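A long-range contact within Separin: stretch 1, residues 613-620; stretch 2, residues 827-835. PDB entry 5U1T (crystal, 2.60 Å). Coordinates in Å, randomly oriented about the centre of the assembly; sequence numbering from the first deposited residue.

Stretch 1, residues 613-620: CYLNFNNF
Stretch 2, residues 827-835: EEPIIVYRC

How are the two backbones arranged? Stretch 1 is the last part of a helix that begins earlier in the chain, followed by a turn. Phe-617 N donates to Cys-613 O at 3.1 Å, and the turn is then tied by Asn-619 N to Asn-616 O at 3.1 Å and Phe-620 N to Leu-615 O at 2.9 Å. Asn-619 takes a left-handed backbone conformation, phi/psi 57/49, while Asn-618 lies at -103/7. Stretch 2 opens with Glu-827 (-134/-8) and extended Glu-828 (-72/116), the N-cap residue, and is helical from Pro-829; Ile-831 N and Val-832 N donate to Glu-828 O at 3.0 and 2.9 Å. The C-terminal end of the stretch 1 helix and the turn after it meet the first residues of the stretch 2 helix. The nearest CA pair is Asn-618 CA and Ile-830 CA, 6.1 Å apart.

Which side chains hold the stretches together? Phe-617 and Ile-830 each lose 73 Å² to the opposing stretch, out of 311 Å² in all. Phe-617 leaves its backbone sideways, but chi1 of 170° (t) swings the ring to stretch 2, and chi2 of -90° sets its tilt. Ile-830 points toward stretch 1 with chi1 t and chi2 p, and its CG2 lies 3.4 Å from Phe-617 CE1. Ile-831 starts sideways; chi1 of -59° (m) places CG1 3.6 Å from Phe-617 CZ, and chi2 of -66° (m) then sets CD1. Glu-828 CB meets the ring at its edge, 4.1 Å from Phe-617 CZ. The contact is thus mainly apolar packing, with no hydrogen bond between the stretches.

What do the asparagines of the turn contribute? Asn-618, chi1 -79° (m), begins sideways and lays its amide beside Ile-830; stretch 2 covers 27 Å² of Asn-618. Asn-619 points toward stretch 2; with chi1 -47° (m) and chi2 -70°, its ND2 reaches 3.5 Å from Ile-830 CD1. The same ND2 lies 3.3 Å from Arg-834 NH2, but both are donors, so this is proximity without a hydrogen bond. Arg-834 also points toward stretch 1, and its m,m,t chain with chi4 of 91° brings the guanidinium to Asn-619; its NE and NH2 are hydrogen-bonded elsewhere in the structure.

How do the polar groups at the Glu-828 end fit? Tyr-614, chi1 -157° (t) and chi2 53°, sets off sideways and brings its phenol nearer stretch 2. Glu-828 points toward stretch 1 and folds through chi1 -56° (m), chi2 -61° (m) and chi3 -46°. Its OE1 remains 4.2 Å from Tyr-614 OH, too far for a hydrogen bond; Tyr-614 OH and Glu-828 OE2 find partners elsewhere in the structure.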

# COMPACT_ATOMS: atom_id res chain seq x y z
N CYS A 613 4.36 -3.20 11.05
CA CYS A 613 3.90 -2.47 9.89
C CYS A 613 4.73 -1.22 9.58
O CYS A 613 4.95 -0.90 8.42
CB CYS A 613 2.43 -2.09 10.05
SG CYS A 613 1.77 -0.93 8.86
N TYR A 614 5.23 -0.52 10.60
CA TYR A 614 6.02 0.67 10.31
C TYR A 614 7.47 0.29 9.98
O TYR A 614 8.15 1.00 9.26
CB TYR A 614 5.99 1.65 11.47
CG TYR A 614 6.30 3.09 11.12
CD1 TYR A 614 5.61 3.75 10.11
CD2 TYR A 614 7.24 3.82 11.84
CE1 TYR A 614 5.85 5.08 9.81
CE2 TYR A 614 7.49 5.15 11.56
CZ TYR A 614 6.79 5.77 10.53
OH TYR A 614 7.03 7.09 10.23
N LEU A 615 7.94 -0.83 10.54
CA LEU A 615 9.25 -1.34 10.18
C LEU A 615 9.25 -1.74 8.69
O LEU A 615 10.11 -1.34 7.91
CB LEU A 615 9.64 -2.54 11.05
CG LEU A 615 10.10 -2.30 12.48
CD1 LEU A 615 10.37 -3.63 13.13
CD2 LEU A 615 11.33 -1.40 12.55
N ASN A 616 8.27 -2.55 8.33
CA ASN A 616 8.10 -3.02 6.98
C ASN A 616 7.93 -1.90 5.95
O ASN A 616 8.51 -1.95 4.87
CB ASN A 616 6.90 -3.94 6.95
CG ASN A 616 6.49 -4.29 5.56
OD1 ASN A 616 5.89 -3.48 4.85
ND2 ASN A 616 6.77 -5.53 5.17
N PHE A 617 7.13 -0.90 6.27
CA PHE A 617 6.91 0.21 5.36
C PHE A 617 8.19 1.03 5.19
O PHE A 617 8.35 1.72 4.18
CB PHE A 617 5.75 1.05 5.89
CG PHE A 617 5.56 2.38 5.19
CD1 PHE A 617 6.20 3.52 5.65
CD2 PHE A 617 4.67 2.49 4.14
CE1 PHE A 617 5.99 4.75 5.05
CE2 PHE A 617 4.46 3.71 3.54
CZ PHE A 617 5.14 4.85 3.99
N ASN A 618 9.10 0.96 6.15
CA ASN A 618 10.37 1.69 6.05
C ASN A 618 11.53 0.78 5.67
O ASN A 618 12.68 1.22 5.66
CB ASN A 618 10.69 2.43 7.34
CG ASN A 618 9.91 3.72 7.46
OD1 ASN A 618 9.10 3.88 8.37
ND2 ASN A 618 10.15 4.64 6.53
N ASN A 619 11.19 -0.46 5.36
CA ASN A 619 12.15 -1.47 4.93
C ASN A 619 13.26 -1.65 5.97
O ASN A 619 14.43 -1.64 5.66
CB ASN A 619 12.74 -1.11 3.55
CG ASN A 619 11.66 -0.70 2.52
OD1 ASN A 619 10.87 -1.53 2.05
ND2 ASN A 619 11.64 0.59 2.16
N PHE A 620 12.88 -1.80 7.23
CA PHE A 620 13.86 -2.06 8.28
C PHE A 620 13.97 -3.57 8.41
O PHE A 620 13.88 -4.11 9.51
CB PHE A 620 13.44 -1.45 9.62
CG PHE A 620 13.71 0.02 9.76
CD1 PHE A 620 13.71 0.86 8.66
CD2 PHE A 620 13.97 0.57 11.00
CE1 PHE A 620 13.94 2.23 8.81
CE2 PHE A 620 14.20 1.93 11.15
CZ PHE A 620 14.19 2.76 10.05
N GLU A 827 4.44 13.57 2.43
CA GLU A 827 5.45 13.81 3.42
C GLU A 827 6.19 12.57 3.91
O GLU A 827 7.15 12.72 4.60
CB GLU A 827 4.87 14.59 4.60
CG GLU A 827 5.00 16.10 4.48
CD GLU A 827 4.97 16.84 5.81
OE1 GLU A 827 5.99 16.88 6.52
OE2 GLU A 827 3.92 17.41 6.16
N GLU A 828 5.78 11.36 3.55
CA GLU A 828 6.49 10.17 4.03
C GLU A 828 7.84 10.03 3.34
O GLU A 828 7.90 9.78 2.17
CB GLU A 828 5.66 8.91 3.89
CG GLU A 828 4.31 8.96 4.58
CD GLU A 828 4.40 9.17 6.06
OE1 GLU A 828 5.20 8.51 6.71
OE2 GLU A 828 3.66 10.01 6.58
N PRO A 829 8.91 10.12 4.09
CA PRO A 829 10.26 10.16 3.53
C PRO A 829 10.65 8.94 2.70
O PRO A 829 11.26 9.09 1.64
CB PRO A 829 11.15 10.27 4.78
CG PRO A 829 10.29 10.99 5.75
CD PRO A 829 8.91 10.41 5.54
N ILE A 830 10.27 7.75 3.12
CA ILE A 830 10.61 6.58 2.34
C ILE A 830 9.89 6.56 1.02
O ILE A 830 10.35 5.99 0.08
CB ILE A 830 10.29 5.29 3.09
CG1 ILE A 830 10.82 4.10 2.33
CG2 ILE A 830 8.81 5.13 3.24
CD1 ILE A 830 12.30 3.97 2.40
N ILE A 831 8.74 7.18 0.96
CA ILE A 831 8.01 7.21 -0.29
C ILE A 831 8.54 8.33 -1.17
O ILE A 831 8.77 8.13 -2.36
CB ILE A 831 6.50 7.41 -0.07
CG1 ILE A 831 5.94 6.27 0.78
CG2 ILE A 831 5.78 7.42 -1.41
CD1 ILE A 831 5.98 4.90 0.11
N VAL A 832 8.77 9.49 -0.58
CA VAL A 832 9.35 10.61 -1.29
C VAL A 832 10.72 10.24 -1.85
O VAL A 832 11.00 10.50 -3.03
CB VAL A 832 9.45 11.85 -0.38
CG1 VAL A 832 10.22 12.96 -1.04
CG2 VAL A 832 8.06 12.32 -0.02
N TYR A 833 11.56 9.60 -1.04
CA TYR A 833 12.87 9.19 -1.53
C TYR A 833 12.75 8.23 -2.71
O TYR A 833 13.30 8.48 -3.77
CB TYR A 833 13.73 8.52 -0.45
CG TYR A 833 15.01 8.03 -1.09
CD1 TYR A 833 15.93 8.94 -1.60
CD2 TYR A 833 15.24 6.67 -1.28
CE1 TYR A 833 17.07 8.52 -2.24
CE2 TYR A 833 16.39 6.24 -1.93
CZ TYR A 833 17.29 7.17 -2.40
OH TYR A 833 18.45 6.77 -3.05
N ARG A 834 12.04 7.12 -2.52
CA ARG A 834 11.93 6.10 -3.55
C ARG A 834 11.41 6.66 -4.86
O ARG A 834 11.89 6.27 -5.94
CB ARG A 834 11.03 4.95 -3.11
CG ARG A 834 11.62 4.06 -2.06
CD ARG A 834 12.98 3.55 -2.45
NE ARG A 834 13.54 2.76 -1.36
CZ ARG A 834 13.39 1.44 -1.24
NH1 ARG A 834 12.70 0.77 -2.15
NH2 ARG A 834 13.93 0.80 -0.20
N CYS A 835 10.45 7.58 -4.78
CA CYS A 835 9.90 8.16 -5.99
C CYS A 835 10.93 9.05 -6.69
O CYS A 835 11.05 9.03 -7.91
CB CYS A 835 8.64 8.96 -5.69
SG CYS A 835 7.19 7.98 -5.36